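Local coordinates for protein 2-hydroxyisocaproyl-CoA dehydratase activator (Clostridium difficile, PDB 4EHU) that transfers one electron to (R)-2-hydroxyisocaproyl-CoA dehydratase as it hydrolyses ATP, activating that enzyme for L-leucine fermentation through a [4Fe-4S] cluster carried by its homodimer, at residues I30-G33 against T34-G38; R224-A227 against R228-T232; A249-A252 against F253-A256; K257-Q260 against K261-K264. All coordinates share one frame; numbering follows the deposited sequence.

Contact 1 (I30-G33 against T34-G38); sequences ISSG and TGTTG
The flat group that organises this loop is the Gly33 carbonyl, whose oxygen accepts two bonds from Thr36. Both donors stand somewhat off the carbonyl plane, Thr36 OG1 by 20° and Thr36 N by 26°; OG1 lies 2.7 Å from Gly33 O, while the amide N makes a longer bond of 3.2 Å to it. The amide bond closes a type II beta turn from Gly33 to Thr36, and Gly35 suits its third position, where phi is positive. Thr36 OG1 sits between its own backbone N and carbonyl carbon (chi1 75°), which lets it face back to Gly33 and also accept from Gly38 N at 2.9 Å. One hydroxyl, donor and acceptor at once, thus ties the turn to the residues that follow. Its oxygen also presses on Ser32 CB, 3.0 Å away, a tight fit. Gly38, with no side chain, can bring its CA to 3.3 Å from Ser32 O in a CA-H...O contact. Ser32 O is also bonded by the hydroxyl of the ATP-binding residue Ser13, next to the nucleotide site. This is a strand-turn-helix connection, from strand 23-30 into the capped start of helix 38-50, in an actin-fold ATPase.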
loop_
_atom_site.group_PDB
_atom_site.type_symbol
_atom_site.label_atom_id
_atom_site.label_comp_id
_atom_site.label_asym_id
_atom_site.label_seq_id
_atom_site.Cartn_x
_atom_site.Cartn_y
_atom_site.Cartn_z
ATOM N N ILE A 30 -12.801 10.848 -19.281
ATOM C CA ILE A 30 -13.504 9.589 -19.077
ATOM C C ILE A 30 -12.742 8.806 -18.022
ATOM O O ILE A 30 -11.527 8.663 -18.121
ATOM C CB ILE A 30 -13.577 8.766 -20.377
ATOM C CG1 ILE A 30 -14.226 9.586 -21.494
ATOM C CG2 ILE A 30 -14.338 7.477 -20.139
ATOM C CD1 ILE A 30 -15.713 9.769 -21.334
ATOM N N SER A 31 -13.443 8.299 -17.012
ATOM C CA SER A 31 -12.796 7.661 -15.866
ATOM C C SER A 31 -12.411 6.217 -16.149
ATOM O O SER A 31 -12.558 5.348 -15.287
ATOM C CB SER A 31 -13.701 7.714 -14.638
ATOM O OG SER A 31 -14.005 9.049 -14.289
ATOM N N SER A 32 -11.936 5.975 -17.367
ATOM C CA SER A 32 -11.279 4.730 -17.734
ATOM C C SER A 32 -9.932 5.090 -18.357
ATOM O O SER A 32 -9.874 5.876 -19.304
ATOM C CB SER A 32 -12.116 3.942 -18.750
ATOM O OG SER A 32 -13.415 3.684 -18.253
ATOM N N GLY A 33 -8.856 4.519 -17.836
ATOM C CA GLY A 33 -7.522 4.920 -18.237
ATOM C C GLY A 33 -6.841 3.923 -19.153
ATOM O O GLY A 33 -7.457 3.332 -20.034
ATOM N N THR A 34 -5.552 3.738 -18.929
ATOM C CA THR A 34 -4.748 2.886 -19.789
ATOM C C THR A 34 -5.332 1.471 -19.850
ATOM O O THR A 34 -5.842 0.954 -18.856
ATOM C CB THR A 34 -3.308 2.820 -19.267
ATOM O OG1 THR A 34 -2.528 1.973 -20.122
ATOM C CG2 THR A 34 -3.285 2.280 -17.841
ATOM N N GLY A 35 -5.263 0.846 -21.018
ATOM C CA GLY A 35 -5.709 -0.526 -21.158
ATOM C C GLY A 35 -7.204 -0.660 -21.371
ATOM O O GLY A 35 -7.706 -1.764 -21.576
ATOM N N THR A 36 -7.923 0.456 -21.333
ATOM C CA THR A 36 -9.364 0.416 -21.538
ATOM C C THR A 36 -9.764 1.145 -22.806
ATOM O O THR A 36 -8.919 1.543 -23.608
ATOM C CB THR A 36 -10.137 1.039 -20.354
ATOM O OG1 THR A 36 -10.028 2.468 -20.395
ATOM C CG2 THR A 36 -9.602 0.520 -19.034
ATOM N N THR A 37 -11.070 1.304 -22.981
ATOM C CA THR A 37 -11.619 1.994 -24.135
ATOM C C THR A 37 -11.656 3.494 -23.862
ATOM O O THR A 37 -12.106 4.279 -24.693
ATOM C CB THR A 37 -13.037 1.502 -24.418
ATOM O OG1 THR A 37 -13.834 1.651 -23.236
ATOM C CG2 THR A 37 -13.015 0.034 -24.821
ATOM N N GLY A 38 -11.176 3.882 -22.686
ATOM C CA GLY A 38 -11.214 5.265 -22.249
ATOM C C GLY A 38 -10.834 6.255 -23.334
ATOM O O GLY A 38 -11.583 7.188 -23.604
#

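Contact 2 (R224-A227 against R228-T232); sequences RAMA and REINT. With ACT (acetate ion), chain I.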
loop_
_atom_site.group_PDB
_atom_site.type_symbol
_atom_site.label_atom_id
_atom_site.label_comp_id
_atom_site.label_asym_id
_atom_site.label_seq_id
_atom_site.Cartn_x
_atom_site.Cartn_y
_atom_site.Cartn_z
ATOM N N ARG A 224 -7.350 21.875 0.604
ATOM C CA ARG A 224 -7.275 22.581 1.891
ATOM C C ARG A 224 -6.279 21.905 2.841
ATOM O O ARG A 224 -5.491 22.586 3.502
ATOM C CB ARG A 224 -8.649 22.646 2.561
ATOM C CG ARG A 224 -9.600 23.600 1.874
ATOM C CD ARG A 224 -10.882 23.776 2.696
ATOM N NE ARG A 224 -11.581 22.520 2.946
ATOM C CZ ARG A 224 -12.470 21.965 2.121
ATOM N NH1 ARG A 224 -12.787 22.563 0.982
ATOM N NH2 ARG A 224 -13.048 20.811 2.453
ATOM N N ALA A 225 -6.309 20.574 2.916
ATOM C CA ALA A 225 -5.400 19.850 3.802
ATOM C C ALA A 225 -3.955 20.038 3.351
ATOM O O ALA A 225 -3.055 20.195 4.183
ATOM C CB ALA A 225 -5.762 18.382 3.835
ATOM N N MET A 226 -3.719 19.999 2.036
ATOM C CA MET A 226 -2.372 20.244 1.539
ATOM C C MET A 226 -1.868 21.627 1.872
ATOM O O MET A 226 -0.732 21.771 2.305
ATOM C CB MET A 226 -2.305 20.053 0.017
ATOM C CG MET A 226 -2.256 18.597 -0.334
ATOM S SD MET A 226 -0.652 17.793 0.054
ATOM C CE MET A 226 0.512 18.724 -0.900
ATOM N N ALA A 227 -2.693 22.651 1.665
ATOM C CA ALA A 227 -2.246 24.012 1.908
ATOM C C ALA A 227 -1.904 24.152 3.389
ATOM O O ALA A 227 -0.962 24.846 3.757
ATOM C CB ALA A 227 -3.317 25.009 1.499
ATOM N N ARG A 228 -2.685 23.477 4.233
ATOM C CA ARG A 228 -2.417 23.469 5.667
ATOM C C ARG A 228 -1.060 22.804 5.955
ATOM O O ARG A 228 -0.217 23.372 6.666
ATOM C CB ARG A 228 -3.541 22.733 6.405
ATOM C CG ARG A 228 -3.363 22.668 7.929
ATOM C CD ARG A 228 -4.359 21.700 8.558
ATOM N NE ARG A 228 -4.003 20.322 8.200
ATOM C CZ ARG A 228 -4.854 19.392 7.772
ATOM N NH1 ARG A 228 -6.145 19.668 7.645
ATOM N NH2 ARG A 228 -4.403 18.172 7.444
ATOM N N GLU A 229 -0.850 21.620 5.382
ATOM C CA GLU A 229 0.331 20.846 5.711
ATOM C C GLU A 229 1.598 21.510 5.200
ATOM O O GLU A 229 2.637 21.430 5.865
ATOM C CB GLU A 229 0.222 19.415 5.179
ATOM C CG GLU A 229 -0.840 18.585 5.863
ATOM C CD GLU A 229 -0.588 18.380 7.354
ATOM O OE1 GLU A 229 0.601 18.283 7.766
ATOM O OE2 GLU A 229 -1.584 18.298 8.111
ATOM N N ILE A 230 1.540 22.155 4.034
ATOM C CA ILE A 230 2.739 22.832 3.532
ATOM C C ILE A 230 2.810 24.280 3.948
ATOM O O ILE A 230 3.777 24.976 3.624
ATOM C CB ILE A 230 2.900 22.700 1.993
ATOM C CG1 ILE A 230 1.857 23.551 1.263
ATOM C CG2 ILE A 230 2.826 21.233 1.603
ATOM C CD1 ILE A 230 2.067 23.538 -0.304
ATOM N N ASN A 231 1.799 24.741 4.680
ATOM C CA ASN A 231 1.786 26.111 5.199
ATOM C C ASN A 231 1.991 27.141 4.083
ATOM O O ASN A 231 2.694 28.134 4.258
ATOM C CB ASN A 231 2.882 26.277 6.264
ATOM C CG ASN A 231 2.729 27.565 7.077
ATOM O OD1 ASN A 231 1.618 28.068 7.273
ATOM N ND2 ASN A 231 3.849 28.101 7.551
ATOM N N THR A 232 1.375 26.894 2.931
ATOM C CA THR A 232 1.514 27.762 1.759
ATOM C C THR A 232 0.192 27.764 1.011
ATOM O O THR A 232 -0.487 26.727 0.973
ATOM C CB THR A 232 2.619 27.218 0.820
ATOM O OG1 THR A 232 3.823 27.020 1.572
ATOM C CG2 THR A 232 2.883 28.155 -0.324
HETATM C C ACT I . -11.621 20.481 5.900
HETATM O O ACT I . -11.659 19.865 4.809
HETATM O OXT ACT I . -11.854 21.720 5.878
HETATM C CH3 ACT I . -11.337 19.762 7.188
#
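Ala225 and Arg228 meet where the guanidinium lies over the helix backbone: Ala225 CA is 3.8 Å above one face, offset toward the rim, and the small Ala225 CB reaches Arg228 NH2 at 3.9 Å. Apolar contact on another side is made by Met226 CE and Ile230 CG2, 4.2 Å apart; Met226 also touches Met212 and Ile234, a flexible side chain facing two strands.

Backbone bonds bind successive turns, among them Ile230 N to Met226 O at 2.9 Å. They belong to helix 220-230, the crossover helix of a beta-alpha-beta unit between strands 210-213 and 234-235. The helix finishes in a Schellman motif, in which Asn231 takes positive phi and Thr232 N reaches back to Ala227 O at 3.2 Å. Asparagine tolerates that backbone shape better than most residues.

The charged ends reach neighbouring parts of the fold. With CG anti to the backbone N (chi1 -180°) and a bend further along, Arg228 comes side-on to Glu229, NE and NH2 both gripping OE2; the NH2 bond is 2.9 Å and uses the anti lone pair. On helix 182-204, Thr191 bonds Arg228 NH2 and Lys195 pairs with Glu229 OE1. Arg224 holds an acetate, probably from the crystallisation liquor, in its guanidinium plane: NH2 lies 2.9 Å from acetate O, and NE donates to both oxygens. The same NH2 bonds Gly148 O, while Ser151 OG holds the acetate too.

Contact 3 (A249-A252 against F253-A256); sequences ALYA and FDEA
Tyr251 and Asp254, one turn apart on helix 243-261, run side by side and point the same way. This alpha helix lies against the first of the two five-stranded sheets of the actin fold, touching strands 13-19 and 57-63, and helix 79-90 lies beside it. The tyrosine ring and the aspartate carboxylate are turned almost at right angles, 84° apart, and Asp254 OD2 stands 3.6 Å from Tyr251 CD1. They share a partner: Arg85 of helix 79-90 forms a salt bridge with Asp254 OD2 and a cation-pi contact with Tyr251. An aromatic ring and an acid in this spacing are well suited to receive one arginine, and the carboxylate probably keeps its negative charge there.

Phe253 heads elsewhere. Its CG is anti to the backbone N (chi1 173°), which turns the ring's edge toward Leu250 O, while CB stays 3.4 Å from that same oxygen. Leu250 is an apolar branch suited to the buried interface of strand 13-19 and helix 79-90. Ala249, Ala252 and Ala256 face the sheet, where small side chains allow the helix to lie close.

The main chain is regular, with Asp254 N bonded to Leu250 O at 2.9 Å. Glu255, bent at chi2 (-65°), folds back beside the preceding turn; there a water donates to Glu255 OE2 at 2.8 Å and, in a longer bond of 3.3 Å, to Tyr251 O.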
loop_
_atom_site.group_PDB
_atom_site.type_symbol
_atom_site.label_atom_id
_atom_site.label_comp_id
_atom_site.label_asym_id
_atom_site.label_seq_id
_atom_site.Cartn_x
_atom_site.Cartn_y
_atom_site.Cartn_z
ATOM N N ALA A 249 -1.637 19.373 -25.918
ATOM C CA ALA A 249 -2.232 20.122 -27.035
ATOM C C ALA A 249 -1.334 21.300 -27.425
ATOM O O ALA A 249 -1.249 21.670 -28.584
ATOM C CB ALA A 249 -3.647 20.606 -26.672
ATOM N N LEU A 250 -0.644 21.871 -26.446
ATOM C CA LEU A 250 0.247 22.995 -26.689
ATOM C C LEU A 250 1.529 22.525 -27.377
ATOM O O LEU A 250 2.040 23.203 -28.276
ATOM C CB LEU A 250 0.579 23.702 -25.373
ATOM C CG LEU A 250 -0.547 24.581 -24.845
ATOM C CD1 LEU A 250 -0.364 24.830 -23.333
ATOM C CD2 LEU A 250 -0.580 25.891 -25.613
ATOM N N TYR A 251 2.055 21.372 -26.974
ATOM C CA TYR A 251 3.197 20.810 -27.687
ATOM C C TYR A 251 2.770 20.442 -29.096
ATOM O O TYR A 251 3.569 20.504 -30.015
ATOM C CB TYR A 251 3.780 19.584 -26.995
ATOM C CG TYR A 251 4.654 19.953 -25.834
ATOM C CD1 TYR A 251 5.775 20.748 -26.016
ATOM C CD2 TYR A 251 4.350 19.527 -24.548
ATOM C CE1 TYR A 251 6.557 21.118 -24.963
ATOM C CE2 TYR A 251 5.138 19.864 -23.500
ATOM C CZ TYR A 251 6.240 20.669 -23.699
ATOM O OH TYR A 251 7.029 21.019 -22.624
ATOM N N ALA A 252 1.512 20.056 -29.260
ATOM C CA ALA A 252 1.004 19.712 -30.592
ATOM C C ALA A 252 0.963 20.962 -31.464
ATOM O O ALA A 252 1.275 20.911 -32.658
ATOM C CB ALA A 252 -0.381 19.084 -30.476
ATOM N N PHE A 253 0.552 22.076 -30.869
ATOM C CA PHE A 253 0.575 23.363 -31.531
ATOM C C PHE A 253 2.005 23.729 -31.915
ATOM O O PHE A 253 2.230 24.198 -33.033
ATOM C CB PHE A 253 -0.046 24.435 -30.625
ATOM C CG PHE A 253 0.085 25.842 -31.159
ATOM C CD1 PHE A 253 -0.746 26.300 -32.178
ATOM C CD2 PHE A 253 1.021 26.710 -30.623
ATOM C CE1 PHE A 253 -0.638 27.588 -32.653
ATOM C CE2 PHE A 253 1.137 28.005 -31.096
ATOM C CZ PHE A 253 0.301 28.446 -32.110
ATOM N N ASP A 254 2.973 23.496 -31.026
ATOM C CA ASP A 254 4.370 23.782 -31.358
ATOM C C ASP A 254 4.762 23.022 -32.607
ATOM O O ASP A 254 5.434 23.561 -33.478
ATOM C CB ASP A 254 5.334 23.344 -30.260
ATOM C CG ASP A 254 5.248 24.201 -29.017
ATOM O OD1 ASP A 254 4.605 25.270 -29.045
ATOM O OD2 ASP A 254 5.853 23.795 -28.006
ATOM N N GLU A 255 4.391 21.743 -32.653
ATOM C CA GLU A 255 4.701 20.895 -33.804
ATOM C C GLU A 255 4.084 21.456 -35.069
ATOM O O GLU A 255 4.719 21.477 -36.120
ATOM C CB GLU A 255 4.181 19.477 -33.571
ATOM C CG GLU A 255 4.934 18.720 -32.513
ATOM C CD GLU A 255 6.369 18.459 -32.914
ATOM O OE1 GLU A 255 6.616 18.077 -34.081
ATOM O OE2 GLU A 255 7.251 18.656 -32.063
ATOM N N ALA A 256 2.839 21.899 -34.977
ATOM C CA ALA A 256 2.140 22.451 -36.128
ATOM C C ALA A 256 2.840 23.717 -36.633
ATOM O O ALA A 256 3.036 23.895 -37.836
ATOM C CB ALA A 256 0.694 22.735 -35.762
HETATM O O HOH W 1 6.668 19.604 -29.504
#

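Contact 4 (K257-Q260 against K261-K264); sequences KESQ and KEVK
A water joins Ser259 and Glu262, donating to Glu262 OE2 at 2.6 Å and to Ser259 OG at 3.2 Å. The two side chains suit this bridge, a short hydroxyl and a longer acid that can span a turn without meeting it directly. Glu262 CG stands between its backbone N and carbonyl carbon (chi1 68°), so the chain folds back over the last turn, bringing CG to 3.2 Å from Ser259 O. Ser259 OG has weak bonds to Glu255 O and Lys59 NZ.

The backbone bonding gives out gradually. Lys261 N still makes a sound bond of 3.0 Å to Lys257 O. Glu262 N is only weakly held, divided between Glu258 O and Ser259 O, and Val263 N then bonds Gln260 O at 3.3 Å from well above the carbonyl plane, 55° out of it. Val263 CG2 rests 3.4 Å from that same oxygen.

Like charges recur one turn apart, with Glu258 OE2 5.1 Å from Glu262 OE1; their mutual repulsion is probably softened by solvent at this exposed surface. Lysines and glutamates are at home here, though crystal contacts may shift them. This is the exposed, unwinding C-terminal end of helix 243-261, passing into a loop.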
loop_
_atom_site.group_PDB
_atom_site.type_symbol
_atom_site.label_atom_id
_atom_site.label_comp_id
_atom_site.label_asym_id
_atom_site.label_seq_id
_atom_site.Cartn_x
_atom_site.Cartn_y
_atom_site.Cartn_z
ATOM N N LYS A 257 3.258 24.577 -35.711
ATOM C CA LYS A 257 3.939 25.813 -36.079
ATOM C C LYS A 257 5.314 25.526 -36.662
ATOM O O LYS A 257 5.770 26.236 -37.557
ATOM C CB LYS A 257 4.081 26.736 -34.866
ATOM C CG LYS A 257 2.752 27.190 -34.297
ATOM C CD LYS A 257 1.944 27.991 -35.319
ATOM C CE LYS A 257 2.498 29.397 -35.520
ATOM N NZ LYS A 257 1.550 30.261 -36.292
ATOM N N GLU A 258 5.980 24.492 -36.161
ATOM C CA GLU A 258 7.270 24.107 -36.717
ATOM C C GLU A 258 7.110 23.684 -38.176
ATOM O O GLU A 258 7.900 24.074 -39.040
ATOM C CB GLU A 258 7.873 22.962 -35.925
ATOM C CG GLU A 258 9.276 22.594 -36.355
ATOM C CD GLU A 258 9.885 21.538 -35.467
ATOM O OE1 GLU A 258 9.472 21.447 -34.291
ATOM O OE2 GLU A 258 10.767 20.795 -35.942
ATOM N N SER A 259 6.089 22.876 -38.446
ATOM C CA SER A 259 5.778 22.458 -39.824
ATOM C C SER A 259 5.443 23.614 -40.772
ATOM O O SER A 259 5.810 23.593 -41.957
ATOM C CB SER A 259 4.608 21.480 -39.816
ATOM O OG SER A 259 4.980 20.263 -39.204
ATOM N N GLN A 260 4.714 24.604 -40.269
ATOM C CA GLN A 260 4.357 25.755 -41.077
ATOM C C GLN A 260 5.598 26.584 -41.402
ATOM O O GLN A 260 5.766 27.062 -42.526
ATOM C CB GLN A 260 3.298 26.597 -40.367
ATOM C CG GLN A 260 1.975 25.862 -40.202
ATOM C CD GLN A 260 0.866 26.747 -39.674
ATOM O OE1 GLN A 260 1.082 27.587 -38.797
ATOM N NE2 GLN A 260 -0.336 26.559 -40.205
ATOM N N LYS A 261 6.482 26.727 -40.423
ATOM C CA LYS A 261 7.657 27.570 -40.589
ATOM C C LYS A 261 8.706 26.970 -41.522
ATOM O O LYS A 261 9.617 27.672 -41.961
ATOM C CB LYS A 261 8.282 27.889 -39.230
ATOM C CG LYS A 261 7.796 29.198 -38.628
ATOM C CD LYS A 261 8.521 29.512 -37.332
ATOM C CE LYS A 261 7.544 29.772 -36.202
ATOM N NZ LYS A 261 8.129 29.417 -34.880
ATOM N N GLU A 262 8.596 25.685 -41.838
ATOM C CA GLU A 262 9.583 25.077 -42.727
ATOM C C GLU A 262 9.125 25.057 -44.191
ATOM O O GLU A 262 9.711 24.361 -45.030
ATOM C CB GLU A 262 9.964 23.677 -42.253
ATOM C CG GLU A 262 8.877 22.637 -42.366
ATOM C CD GLU A 262 9.254 21.357 -41.646
ATOM O OE1 GLU A 262 10.348 21.322 -41.045
ATOM O OE2 GLU A 262 8.463 20.391 -41.678
ATOM N N VAL A 263 8.080 25.824 -44.501
ATOM C CA VAL A 263 7.681 26.043 -45.893
ATOM C C VAL A 263 7.386 27.518 -46.080
ATOM O O VAL A 263 7.274 28.260 -45.091
ATOM C CB VAL A 263 6.424 25.231 -46.275
ATOM C CG1 VAL A 263 6.613 23.758 -45.919
ATOM C CG2 VAL A 263 5.185 25.798 -45.582
ATOM N N LYS A 264 7.264 27.931 -47.338
ATOM C CA LYS A 264 6.876 29.284 -47.691
ATOM C C LYS A 264 5.557 29.202 -48.439
ATOM O O LYS A 264 5.348 28.291 -49.235
ATOM C CB LYS A 264 7.960 29.933 -48.555
ATOM C CG LYS A 264 9.351 29.884 -47.929
ATOM C CD LYS A 264 10.387 30.544 -48.827
ATOM C CE LYS A 264 11.753 30.653 -48.158
ATOM N NZ LYS A 264 12.443 29.341 -48.022
HETATM O O HOH W 2 6.107 19.373 -42.016
#

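Contact 1 and contact 2 are partly buried and lie on opposite sides of the chain's centre, about 31 Å apart between centres. The first is a loop beside the nucleotide, built from glycines and hydroxyls; the second belongs to a crossover helix of the other sheet, with apolar groups against the sheet and charged ones bonded to a neighbouring helix and loop. Contacts 3 and 4 adjoin on helix 243-261. Contact 3, partly buried, packs alanines and leucine against sheet and helix, with a tyrosine and an acid sharing one arginine; contact 4 is a surface contact with weakening backbone bonds. A water joins backbone to side chain in contact 3, but two side chains in contact 4.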